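PDB 3RZA: tripeptidase from Staphylococcus aureus subsp. aureus, which probably hydrolyses tripeptides as a metal-dependent peptidase of the M20/M25/M40 family, with zinc and calcium ions bound to the chain. Local coordinates for residues A[187-192]-A[335-340]; A[226-231]-A[264-269]; A[233-238]-A[246-251]; A[268-273]-A[283-288]. All blocks are in the same frame, centred on the assembly; numbering follows the deposited sequence.

Contact 1: A[187-192]-A[335-340]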
loop_
_atom_site.group_PDB
_atom_site.type_symbol
_atom_site.label_atom_id
_atom_site.label_comp_id
_atom_site.label_asym_id
_atom_site.label_seq_id
_atom_site.Cartn_x
_atom_site.Cartn_y
_atom_site.Cartn_z
ATOM N N ALA A 187 -21.011 16.435 -20.816
ATOM C CA ALA A 187 -19.588 16.792 -21.064
ATOM C C ALA A 187 -19.115 17.872 -20.080
ATOM O O ALA A 187 -19.864 18.812 -19.784
ATOM C CB ALA A 187 -19.415 17.264 -22.489
ATOM N N SER A 188 -17.886 17.725 -19.564
ATOM C CA SER A 188 -17.204 18.793 -18.802
ATOM C C SER A 188 -16.650 19.815 -19.782
ATOM O O SER A 188 -15.483 19.771 -20.165
ATOM C CB SER A 188 -16.073 18.218 -17.932
ATOM O OG SER A 188 -16.588 17.331 -16.951
ATOM N N ALA A 189 -17.518 20.701 -20.225
ATOM C CA ALA A 189 -17.172 21.740 -21.182
ATOM C C ALA A 189 -18.251 22.813 -21.087
ATOM O O ALA A 189 -19.333 22.571 -20.575
ATOM C CB ALA A 189 -17.082 21.176 -22.627
ATOM N N ASP A 190 -17.929 24.001 -21.558
ATOM C CA ASP A 190 -18.872 25.111 -21.557
ATOM C C ASP A 190 -20.131 24.730 -22.366
ATOM O O ASP A 190 -20.044 23.974 -23.366
ATOM C CB ASP A 190 -18.238 26.364 -22.185
ATOM C CG ASP A 190 -16.998 26.889 -21.418
ATOM O OD1 ASP A 190 -16.737 26.493 -20.251
ATOM O OD2 ASP A 190 -16.277 27.707 -22.020
ATOM N N VAL A 191 -21.285 25.257 -21.960
ATOM C CA VAL A 191 -22.506 25.087 -22.765
ATOM C C VAL A 191 -22.305 25.732 -24.169
ATOM O O VAL A 191 -21.784 26.853 -24.281
ATOM C CB VAL A 191 -23.761 25.641 -22.070
ATOM C CG1 VAL A 191 -25.024 25.371 -22.910
ATOM C CG2 VAL A 191 -23.922 25.014 -20.660
ATOM N N GLY A 192 -22.632 24.963 -25.219
ATOM C CA GLY A 192 -22.401 25.357 -26.613
ATOM C C GLY A 192 -21.088 24.816 -27.181
ATOM O O GLY A 192 -20.770 25.064 -28.344
ATOM N N ASN A 335 -17.985 25.519 -30.624
ATOM C CA ASN A 335 -16.736 24.761 -30.756
ATOM C C ASN A 335 -17.005 23.252 -30.712
ATOM O O ASN A 335 -18.007 22.816 -30.136
ATOM C CB ASN A 335 -15.766 25.119 -29.617
ATOM C CG ASN A 335 -15.290 26.562 -29.677
ATOM O OD1 ASN A 335 -15.174 27.144 -30.750
ATOM N ND2 ASN A 335 -14.996 27.135 -28.521
ATOM N N THR A 336 -16.125 22.485 -31.314
ATOM C CA THR A 336 -16.139 21.057 -31.273
ATOM C C THR A 336 -14.790 20.655 -30.694
ATOM O O THR A 336 -13.761 21.187 -31.124
ATOM C CB THR A 336 -16.277 20.502 -32.667
ATOM O OG1 THR A 336 -15.220 21.014 -33.486
ATOM C CG2 THR A 336 -17.609 20.925 -33.251
ATOM N N ILE A 337 -14.792 19.776 -29.697
ATOM C CA ILE A 337 -13.562 19.343 -29.042
ATOM C C ILE A 337 -13.479 17.817 -28.996
ATOM O O ILE A 337 -14.416 17.101 -29.371
ATOM C CB ILE A 337 -13.419 19.958 -27.574
ATOM C CG1 ILE A 337 -14.551 19.499 -26.647
ATOM C CG2 ILE A 337 -13.314 21.508 -27.628
ATOM C CD1 ILE A 337 -14.293 19.816 -25.171
ATOM N N ILE A 338 -12.342 17.352 -28.516
ATOM C CA ILE A 338 -12.098 15.970 -28.201
ATOM C C ILE A 338 -11.970 15.906 -26.664
ATOM O O ILE A 338 -11.325 16.769 -26.076
ATOM C CB ILE A 338 -10.803 15.532 -28.926
ATOM C CG1 ILE A 338 -10.989 15.596 -30.462
ATOM C CG2 ILE A 338 -10.446 14.217 -28.603
ATOM C CD1 ILE A 338 -12.128 14.724 -31.007
ATOM N N SER A 339 -12.644 14.934 -26.042
ATOM C CA SER A 339 -12.653 14.780 -24.577
ATOM C C SER A 339 -11.495 13.911 -24.134
ATOM O O SER A 339 -10.899 13.224 -24.936
ATOM C CB SER A 339 -13.953 14.144 -24.102
ATOM O OG SER A 339 -14.120 12.850 -24.651
ATOM N N GLY A 340 -11.197 13.957 -22.837
ATOM C CA GLY A 340 -10.199 13.092 -22.215
ATOM C C GLY A 340 -10.734 11.781 -21.665
ATOM O O GLY A 340 -9.942 10.926 -21.277
HETATM O O HOH W 1 -20.679 23.147 -30.389
#
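Ala189 and Ile337 make the single apolar touch between the loop 187-192 and the short strand 336-338: the CB methyl of Ala189 meets CD1, the far end of the isoleucine chain, at 4.0 Å. CG1 of Ile337 lies between its backbone N and carbonyl carbon (chi1 62°), and the chain then runs on extended (chi2 168°), so that only the terminal methyl gets to the loop. This is the closely packed part, and it is small; the two segments bury 103 Å² in all.

The other end is held more loosely, by backbone and solvent. Gly192 O and Asn335 N stand 3.6 Å apart, too far for a direct bond, and a water takes over the link. It donates to Gly192 O at 2.8 Å and to Asn335 O at 2.7 Å, satisfying one carbonyl from each segment. The positive phi of Gly192 (95°) is one that glycine tolerates readily, and with no side chain at this corner the approach is one of main chains alone. Asn335 is exposed here, in contrast to the buried Gly192.

Ala187 directly follows the zinc ligand Asp186, and the side chain of Ala189 is about 12 Å from the zinc ion, so the contact lies close to the metal site, though none of its residues is a metal ligand. Strand 194-209 joins the two sides: it follows the loop in sequence, and its Thr194 bonds through the backbone to Asn335 and Ile337. Beyond the contact, Val191 packs on helix 374-393 and Thr336 on helix 318-329.

Contact 2: A[226-231]-A[264-269]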
loop_
_atom_site.group_PDB
_atom_site.type_symbol
_atom_site.label_atom_id
_atom_site.label_comp_id
_atom_site.label_asym_id
_atom_site.label_seq_id
_atom_site.Cartn_x
_atom_site.Cartn_y
_atom_site.Cartn_z
ATOM N N ASN A 226 12.020 -3.425 -6.425
ATOM C CA ASN A 226 13.055 -3.049 -7.424
ATOM C C ASN A 226 12.623 -3.359 -8.852
ATOM O O ASN A 226 12.804 -2.538 -9.723
ATOM C CB ASN A 226 14.410 -3.719 -7.149
ATOM C CG ASN A 226 15.024 -3.282 -5.829
ATOM O OD1 ASN A 226 14.395 -2.569 -5.036
ATOM N ND2 ASN A 226 16.250 -3.700 -5.589
ATOM N N ILE A 227 12.049 -4.547 -9.069
ATOM C CA ILE A 227 11.580 -4.960 -10.400
ATOM C C ILE A 227 10.498 -4.028 -10.960
ATOM O O ILE A 227 10.606 -3.566 -12.101
ATOM C CB ILE A 227 10.994 -6.396 -10.395
ATOM C CG1 ILE A 227 12.102 -7.427 -10.245
ATOM C CG2 ILE A 227 10.226 -6.664 -11.708
ATOM C CD1 ILE A 227 11.582 -8.843 -9.981
ATOM N N ALA A 228 9.469 -3.787 -10.132
ATOM C CA ALA A 228 8.329 -2.934 -10.454
ATOM C C ALA A 228 8.746 -1.491 -10.716
ATOM O O ALA A 228 8.265 -0.884 -11.686
ATOM C CB ALA A 228 7.284 -2.988 -9.316
ATOM N N ALA A 229 9.671 -0.974 -9.896
ATOM C CA ALA A 229 10.273 0.354 -10.099
ATOM C C ALA A 229 11.090 0.434 -11.382
ATOM O O ALA A 229 10.959 1.397 -12.141
ATOM C CB ALA A 229 11.136 0.748 -8.912
ATOM N N LYS A 230 11.919 -0.575 -11.629
ATOM C CA LYS A 230 12.694 -0.618 -12.856
ATOM C C LYS A 230 11.790 -0.707 -14.090
ATOM O O LYS A 230 12.010 0.038 -15.047
ATOM C CB LYS A 230 13.738 -1.750 -12.832
ATOM C CG LYS A 230 14.946 -1.406 -11.991
ATOM C CD LYS A 230 15.913 -2.568 -11.867
ATOM C CE LYS A 230 17.223 -2.113 -11.226
ATOM N NZ LYS A 230 18.247 -3.169 -11.157
ATOM N N ALA A 231 10.735 -1.543 -14.033
ATOM C CA ALA A 231 9.780 -1.663 -15.155
ATOM C C ALA A 231 9.149 -0.307 -15.522
ATOM O O ALA A 231 9.171 0.093 -16.692
ATOM C CB ALA A 231 8.707 -2.678 -14.851
ATOM N N VAL A 264 4.453 -7.101 -5.394
ATOM C CA VAL A 264 3.956 -5.764 -5.649
ATOM C C VAL A 264 2.748 -5.857 -6.561
ATOM O O VAL A 264 2.785 -6.575 -7.570
ATOM C CB VAL A 264 5.041 -4.908 -6.326
ATOM C CG1 VAL A 264 4.460 -3.606 -6.839
ATOM C CG2 VAL A 264 6.160 -4.621 -5.348
ATOM N N ILE A 265 1.693 -5.116 -6.225
ATOM C CA ILE A 265 0.514 -4.962 -7.085
ATOM C C ILE A 265 0.545 -3.561 -7.638
ATOM O O ILE A 265 0.678 -2.604 -6.856
ATOM C CB ILE A 265 -0.815 -5.153 -6.304
ATOM C CG1 ILE A 265 -0.860 -6.515 -5.600
ATOM C CG2 ILE A 265 -2.022 -4.948 -7.242
ATOM C CD1 ILE A 265 -0.790 -7.728 -6.519
ATOM N N LEU A 266 0.519 -3.459 -8.976
ATOM C CA LEU A 266 0.415 -2.187 -9.703
ATOM C C LEU A 266 -0.957 -2.118 -10.326
ATOM O O LEU A 266 -1.416 -3.111 -10.870
ATOM C CB LEU A 266 1.433 -2.113 -10.854
ATOM C CG LEU A 266 2.930 -2.112 -10.581
ATOM C CD1 LEU A 266 3.262 -1.023 -9.618
ATOM C CD2 LEU A 266 3.399 -3.450 -10.077
ATOM N N GLU A 267 -1.582 -0.938 -10.295
ATOM C CA GLU A 267 -2.822 -0.675 -11.078
ATOM C C GLU A 267 -2.654 0.574 -11.916
ATOM O O GLU A 267 -2.355 1.661 -11.373
ATOM C CB GLU A 267 -4.039 -0.539 -10.174
ATOM C CG GLU A 267 -4.284 -1.787 -9.314
ATOM C CD GLU A 267 -5.555 -1.697 -8.470
ATOM O OE1 GLU A 267 -6.618 -1.299 -9.000
ATOM O OE2 GLU A 267 -5.471 -2.004 -7.270
ATOM N N ALA A 268 -2.841 0.412 -13.224
ATOM C CA ALA A 268 -2.524 1.429 -14.211
ATOM C C ALA A 268 -3.674 1.599 -15.199
ATOM O O ALA A 268 -4.641 0.820 -15.197
ATOM C CB ALA A 268 -1.229 1.062 -14.953
ATOM N N GLU A 269 -3.586 2.647 -16.014
ATOM C CA GLU A 269 -4.469 2.807 -17.186
ATOM C C GLU A 269 -3.737 3.359 -18.377
ATOM O O GLU A 269 -2.610 3.854 -18.244
ATOM C CB GLU A 269 -5.648 3.727 -16.873
ATOM C CG GLU A 269 -5.239 5.116 -16.398
ATOM C CD GLU A 269 -6.184 6.180 -16.852
ATOM O OE1 GLU A 269 -7.330 6.205 -16.344
ATOM O OE2 GLU A 269 -5.787 6.998 -17.718
#
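Ala228 of helix 224-234 rests on Val264 and Leu266 of strand 263-272, one of the helix-on-sheet contacts of a ferredoxin-like alpha/beta sandwich. The helix presents a single methyl to the strand. CB of Ala228 approaches CG1 of Val264 at 3.8 Å and CD2 of Leu266 at 4.0 Å, sitting over the notch between these two branches instead of squarely on either one. The two strand residues are two apart in sequence, with Ile265 between them, and so point from the same face of the sheet, while Ile265 directs its CB away from the helix.

In Val264 the touching branch CG1 is anti to the backbone N (chi1 169°), which sends CG2 back beside that N. Leu266 is modelled in two conformers, and the CD2 distance is that of one of them. Because the knob is no larger than a methyl, the backbones come close, with Ala228 CA 7.1 Å from Val264 CA. The union is wholly apolar: the peptide groups of the helix are occupied along its own axis, as in Lys230 N to Asn226 O at 2.9 Å, and all three touching residues are buried.

Phe251 of the adjoining strand 244-253 packs against Ala228, Val264 and Leu266 alike and closes the cluster on that side. Ile232 of the second subunit lies against Asn226 and Ala229, so the helix also serves the dimer interface. Two helices on one face of a four-stranded antiparallel sheet, in the order beta-alpha-beta-beta-alpha-beta, are characteristic of the lid, or dimerisation, domain of M20 peptidases.

Contact 3: A[233-238]-A[246-251]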
loop_
_atom_site.group_PDB
_atom_site.type_symbol
_atom_site.label_atom_id
_atom_site.label_comp_id
_atom_site.label_asym_id
_atom_site.label_seq_id
_atom_site.Cartn_x
_atom_site.Cartn_y
_atom_site.Cartn_z
ATOM N N SER A 233 10.376 2.715 -14.818
ATOM C CA SER A 233 11.420 3.610 -15.383
ATOM C C SER A 233 11.717 3.333 -16.864
ATOM O O SER A 233 12.109 4.233 -17.599
ATOM C CB SER A 233 12.724 3.526 -14.571
ATOM O OG SER A 233 13.816 4.142 -15.257
ATOM N N ARG A 234 11.529 2.078 -17.298
ATOM C CA ARG A 234 11.719 1.700 -18.712
ATOM C C ARG A 234 10.550 2.087 -19.639
ATOM O O ARG A 234 10.705 2.043 -20.835
ATOM C CB ARG A 234 11.946 0.190 -18.836
ATOM C CG ARG A 234 13.150 -0.322 -18.101
ATOM C CD ARG A 234 13.238 -1.822 -18.225
ATOM N NE ARG A 234 14.356 -2.370 -17.452
ATOM C CZ ARG A 234 14.920 -3.574 -17.636
ATOM N NH1 ARG A 234 14.455 -4.436 -18.542
ATOM N NH2 ARG A 234 15.955 -3.935 -16.876
HETATM N N MSE A 235 9.404 2.479 -19.067
HETATM C CA MSE A 235 8.102 2.481 -19.727
HETATM C C MSE A 235 7.838 3.867 -20.244
HETATM O O MSE A 235 8.250 4.826 -19.616
HETATM C CB MSE A 235 7.030 2.113 -18.669
HETATM C CG MSE A 235 5.795 1.538 -19.199
HETATM SE SE MSE A 235 4.771 0.718 -17.799
HETATM C CE MSE A 235 5.730 -1.015 -17.688
ATOM N N LYS A 236 7.163 3.977 -21.385
ATOM C CA LYS A 236 6.587 5.244 -21.857
ATOM C C LYS A 236 5.314 5.487 -21.047
ATOM O O LYS A 236 4.435 4.608 -20.964
ATOM C CB LYS A 236 6.248 5.184 -23.346
ATOM C CG LYS A 236 7.453 4.913 -24.289
ATOM C CD LYS A 236 7.100 5.206 -25.792
ATOM C CE LYS A 236 7.527 4.086 -26.832
ATOM N NZ LYS A 236 6.323 3.305 -27.405
ATOM N N LEU A 237 5.248 6.635 -20.393
ATOM C CA LEU A 237 4.167 6.963 -19.462
ATOM C C LEU A 237 3.911 8.452 -19.539
ATOM O O LEU A 237 4.709 9.186 -20.110
ATOM C CB LEU A 237 4.577 6.594 -18.031
ATOM C CG LEU A 237 4.620 5.129 -17.643
ATOM C CD1 LEU A 237 5.241 4.958 -16.260
ATOM C CD2 LEU A 237 3.248 4.513 -17.670
ATOM N N GLY A 238 2.804 8.897 -18.943
ATOM C CA GLY A 238 2.411 10.302 -18.965
ATOM C C GLY A 238 1.845 10.614 -20.335
ATOM O O GLY A 238 1.044 9.843 -20.855
ATOM N N ALA A 246 -0.767 7.493 -20.435
ATOM C CA ALA A 246 -0.661 6.334 -19.566
ATOM C C ALA A 246 -0.263 6.755 -18.128
ATOM O O ALA A 246 0.507 7.686 -17.945
ATOM C CB ALA A 246 0.340 5.341 -20.151
ATOM N N ASN A 247 -0.850 6.082 -17.132
ATOM C CA ASN A 247 -0.702 6.425 -15.722
ATOM C C ASN A 247 -0.575 5.165 -14.845
ATOM O O ASN A 247 -1.387 4.243 -14.968
ATOM C CB ASN A 247 -1.918 7.226 -15.259
ATOM C CG ASN A 247 -1.716 7.864 -13.885
ATOM O OD1 ASN A 247 -0.763 8.598 -13.686
ATOM N ND2 ASN A 247 -2.642 7.608 -12.946
ATOM N N ILE A 248 0.447 5.133 -13.981
ATOM C CA ILE A 248 0.511 4.176 -12.868
ATOM C C ILE A 248 -0.187 4.849 -11.693
ATOM O O ILE A 248 0.344 5.792 -11.088
ATOM C CB ILE A 248 1.956 3.792 -12.481
ATOM C CG1 ILE A 248 2.764 3.311 -13.699
ATOM C CG2 ILE A 248 1.941 2.713 -11.388
ATOM C CD1 ILE A 248 2.183 2.086 -14.444
ATOM N N GLY A 249 -1.412 4.401 -11.417
ATOM C CA GLY A 249 -2.241 4.991 -10.391
ATOM C C GLY A 249 -2.018 4.474 -8.988
ATOM O O GLY A 249 -2.214 5.217 -8.045
ATOM N N LYS A 250 -1.691 3.188 -8.860
ATOM C CA LYS A 250 -1.451 2.548 -7.566
ATOM C C LYS A 250 -0.206 1.668 -7.636
ATOM O O LYS A 250 0.060 1.049 -8.652
ATOM C CB LYS A 250 -2.662 1.700 -7.131
ATOM C CG LYS A 250 -4.017 2.500 -7.004
ATOM C CD LYS A 250 -5.261 1.602 -6.765
ATOM C CE LYS A 250 -5.161 0.782 -5.482
ATOM N N PHE A 251 0.560 1.645 -6.550
ATOM C CA PHE A 251 1.756 0.818 -6.436
ATOM C C PHE A 251 1.816 0.465 -4.966
ATOM O O PHE A 251 1.995 1.353 -4.130
ATOM C CB PHE A 251 2.976 1.626 -6.893
ATOM C CG PHE A 251 4.323 0.839 -6.963
ATOM C CD1 PHE A 251 4.793 0.022 -5.916
ATOM C CD2 PHE A 251 5.173 1.058 -8.035
ATOM C CE1 PHE A 251 6.027 -0.568 -5.976
ATOM C CE2 PHE A 251 6.414 0.431 -8.112
ATOM C CZ PHE A 251 6.835 -0.382 -7.072
#
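Leu237 is the main bump of this contact, and Ala246 and Ile248 of strand 246-251 form the hollow that takes it. Its two methyls divide the work: CD2 lies on CB of Ala246 at 3.9 Å, and CD1 on CG1 of Ile248, also at 3.9 Å. The isoleucine runs aslant across the leucine, its CG1 beside the backbone N (chi1 -53°), and its CD1 comes within 4.2 Å of Leu237 CD2. From the flank, SE of the selenomethionine Met235 reaches CD1 of Ile248 at 4.5 Å, a looser touch.

Just past the leucine the chain docks by its backbone. Gly238 and Ala246 form an antiparallel hydrogen-bonded pair, with Gly238 N to Ala246 O at 2.8 Å and Ala246 N to Gly238 O at 3.0 Å. The positive phi of Gly238 (76°) favours glycine at this bridge position.

Segment 233-238 thus carries the chain from the end of helix 224-234 to the edge of the sheet. Met235 packs on Val288 and Phe289 of helix 275-295, and Ile248 on Ala268 of strand 263-272. Strand 244-253 continues the sheet into the second subunit, where Phe251 stacks on its own counterpart, Phe251 of that chain.

Contact 4: A[268-273]-A[283-288]. With IPA (isopropyl alcohol), chain H.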
loop_
_atom_site.group_PDB
_atom_site.type_symbol
_atom_site.label_atom_id
_atom_site.label_comp_id
_atom_site.label_asym_id
_atom_site.label_seq_id
_atom_site.Cartn_x
_atom_site.Cartn_y
_atom_site.Cartn_z
ATOM N N ALA A 268 -2.841 0.412 -13.224
ATOM C CA ALA A 268 -2.524 1.429 -14.211
ATOM C C ALA A 268 -3.674 1.599 -15.199
ATOM O O ALA A 268 -4.641 0.820 -15.197
ATOM C CB ALA A 268 -1.229 1.062 -14.953
ATOM N N GLU A 269 -3.586 2.647 -16.014
ATOM C CA GLU A 269 -4.469 2.807 -17.186
ATOM C C GLU A 269 -3.737 3.359 -18.377
ATOM O O GLU A 269 -2.610 3.854 -18.244
ATOM C CB GLU A 269 -5.648 3.727 -16.873
ATOM C CG GLU A 269 -5.239 5.116 -16.398
ATOM C CD GLU A 269 -6.184 6.180 -16.852
ATOM O OE1 GLU A 269 -7.330 6.205 -16.344
ATOM O OE2 GLU A 269 -5.787 6.998 -17.718
ATOM N N ALA A 270 -4.398 3.287 -19.534
ATOM C CA ALA A 270 -3.929 3.934 -20.740
ATOM C C ALA A 270 -5.121 4.447 -21.529
ATOM O O ALA A 270 -6.220 3.870 -21.435
ATOM C CB ALA A 270 -3.115 2.956 -21.566
ATOM N N ARG A 271 -4.920 5.554 -22.256
ATOM C CA ARG A 271 -5.961 6.147 -23.126
ATOM C C ARG A 271 -5.372 6.519 -24.457
ATOM O O ARG A 271 -4.233 6.966 -24.502
ATOM C CB ARG A 271 -6.591 7.408 -22.495
ATOM C CG ARG A 271 -7.013 7.241 -21.063
ATOM C CD ARG A 271 -7.730 8.450 -20.510
ATOM N NE ARG A 271 -8.017 8.196 -19.100
ATOM C CZ ARG A 271 -9.118 8.552 -18.420
ATOM N NH1 ARG A 271 -10.096 9.279 -18.962
ATOM N NH2 ARG A 271 -9.213 8.210 -17.130
ATOM N N SER A 272 -6.141 6.345 -25.537
ATOM C CA SER A 272 -5.791 6.940 -26.831
ATOM C C SER A 272 -6.984 7.220 -27.703
ATOM O O SER A 272 -7.983 6.496 -27.640
ATOM C CB SER A 272 -4.836 6.043 -27.619
ATOM O OG SER A 272 -4.343 6.729 -28.747
ATOM N N HIS A 273 -6.844 8.230 -28.564
ATOM C CA HIS A 273 -7.863 8.511 -29.592
ATOM C C HIS A 273 -7.662 7.695 -30.860
ATOM O O HIS A 273 -8.477 7.784 -31.796
ATOM C CB HIS A 273 -7.937 9.995 -29.885
ATOM C CG HIS A 273 -8.532 10.772 -28.761
ATOM N ND1 HIS A 273 -9.894 10.890 -28.590
ATOM C CD2 HIS A 273 -7.960 11.403 -27.708
ATOM C CE1 HIS A 273 -10.132 11.566 -27.482
ATOM N NE2 HIS A 273 -8.979 11.920 -26.947
ATOM N N LYS A 283 0.372 -3.143 -25.095
ATOM C CA LYS A 283 1.342 -4.201 -25.397
ATOM C C LYS A 283 2.722 -3.813 -24.873
ATOM O O LYS A 283 3.412 -4.641 -24.259
ATOM C CB LYS A 283 1.419 -4.490 -26.905
ATOM C CG LYS A 283 2.238 -5.763 -27.271
ATOM C CD LYS A 283 2.662 -5.760 -28.755
ATOM C CE LYS A 283 3.382 -7.056 -29.203
ATOM N NZ LYS A 283 3.967 -7.857 -28.117
ATOM N N HIS A 284 3.127 -2.570 -25.144
ATOM C CA HIS A 284 4.403 -2.030 -24.637
ATOM C C HIS A 284 4.560 -2.164 -23.109
ATOM O O HIS A 284 5.602 -2.640 -22.643
ATOM C CB HIS A 284 4.575 -0.566 -25.074
ATOM C CG HIS A 284 5.672 0.150 -24.369
ATOM N ND1 HIS A 284 6.995 -0.158 -24.566
ATOM C CD2 HIS A 284 5.649 1.174 -23.481
ATOM C CE1 HIS A 284 7.749 0.639 -23.826
ATOM N NE2 HIS A 284 6.959 1.457 -23.158
HETATM N N MSE A 285 3.512 -1.784 -22.365
HETATM C CA MSE A 285 3.509 -1.843 -20.884
HETATM C C MSE A 285 3.564 -3.309 -20.398
HETATM O O MSE A 285 4.388 -3.664 -19.568
HETATM C CB MSE A 285 2.262 -1.160 -20.319
HETATM C CG MSE A 285 2.201 0.343 -20.557
HETATM SE SE MSE A 285 0.427 1.105 -20.252
HETATM C CE MSE A 285 0.595 1.290 -18.356
ATOM N N THR A 286 2.704 -4.145 -20.961
ATOM C CA THR A 286 2.730 -5.604 -20.743
ATOM C C THR A 286 4.116 -6.209 -20.989
ATOM O O THR A 286 4.701 -6.840 -20.083
ATOM C CB THR A 286 1.705 -6.289 -21.668
ATOM O OG1 THR A 286 0.416 -5.727 -21.418
ATOM C CG2 THR A 286 1.691 -7.834 -21.480
ATOM N N ASP A 287 4.664 -5.968 -22.170
ATOM C CA ASP A 287 6.001 -6.503 -22.520
ATOM C C ASP A 287 7.114 -6.033 -21.592
ATOM O O ASP A 287 7.965 -6.843 -21.211
ATOM C CB ASP A 287 6.386 -6.178 -23.975
ATOM C CG ASP A 287 5.547 -6.951 -25.010
ATOM O OD1 ASP A 287 4.905 -7.962 -24.665
ATOM O OD2 ASP A 287 5.540 -6.542 -26.185
ATOM N N VAL A 288 7.081 -4.756 -21.195
ATOM C CA VAL A 288 8.104 -4.215 -20.295
ATOM C C VAL A 288 8.021 -4.829 -18.883
ATOM O O VAL A 288 9.049 -5.218 -18.324
ATOM C CB VAL A 288 8.096 -2.656 -20.261
ATOM C CG1 VAL A 288 8.948 -2.145 -19.143
ATOM C CG2 VAL A 288 8.626 -2.111 -21.610
HETATM C C1 IPA H . -5.081 11.675 -24.940
HETATM C C2 IPA H . -6.386 11.327 -24.226
HETATM C C3 IPA H . -6.108 11.062 -22.758
HETATM O O2 IPA H . -7.269 12.423 -24.306
#
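Met285, a selenomethionine on helix 275-295, is the only residue of segment 283-288 that touches the strand segment, and Ala268 and Ala270 receive it on strand 263-272. Its chain leaves the helix extended and then bends at the selenium (chi3 83°), which lays the end along the strand. CE lies 3.9 Å from CB of Ala268 and SE 4.2 Å from CB of Ala270, so one flexible side chain spans two small methyls on the same face. Between them CE also passes 4.1 Å from Glu269 O. The axes of strand 268-272 and helix 283-288 run roughly antiparallel, at 151°, with a closest approach of 10.6 Å.

Glu269 directs its CB to the other side of the strand, where Arg271 grips the carboxylate side-on: NE gives a bond to OE2 and NH2 one to OE1, each 2.9 Å long. NH1 of Arg271 bonds to Gly340 O and to a citric acid molecule. In the conformer described, His273 NE2 and O2 of an isopropyl alcohol form a hydrogen bond of 3.2 Å; both small molecules probably come from the crystallisation liquor.

The chemistry therefore divides by face: non-directional apolar packing seats the helix, while a paired salt bridge probably offsets the charge of the buried Glu269 on the reverse.

Contacts 2, 3 and 4 cluster in the lid domain, with centres 8 to 13 Å apart, while the centre of contact 1 lies about 26 to 34 Å from theirs, near the metal site. Contact 1 opens and closes the series along the chain: its segments bracket the other three, contact 3 falls within the span of contact 2, and contact 4 begins where contact 2 ends. Contacts 2 and 3 share helix 224-234; contacts 2 and 4 share strand 263-272, the neighbour of strand 244-253. The latter strand extends the sheet across the dimer. Arg271 and Gly340 join contacts 4 and 1, linking the dimerising lid to the metal-bearing part.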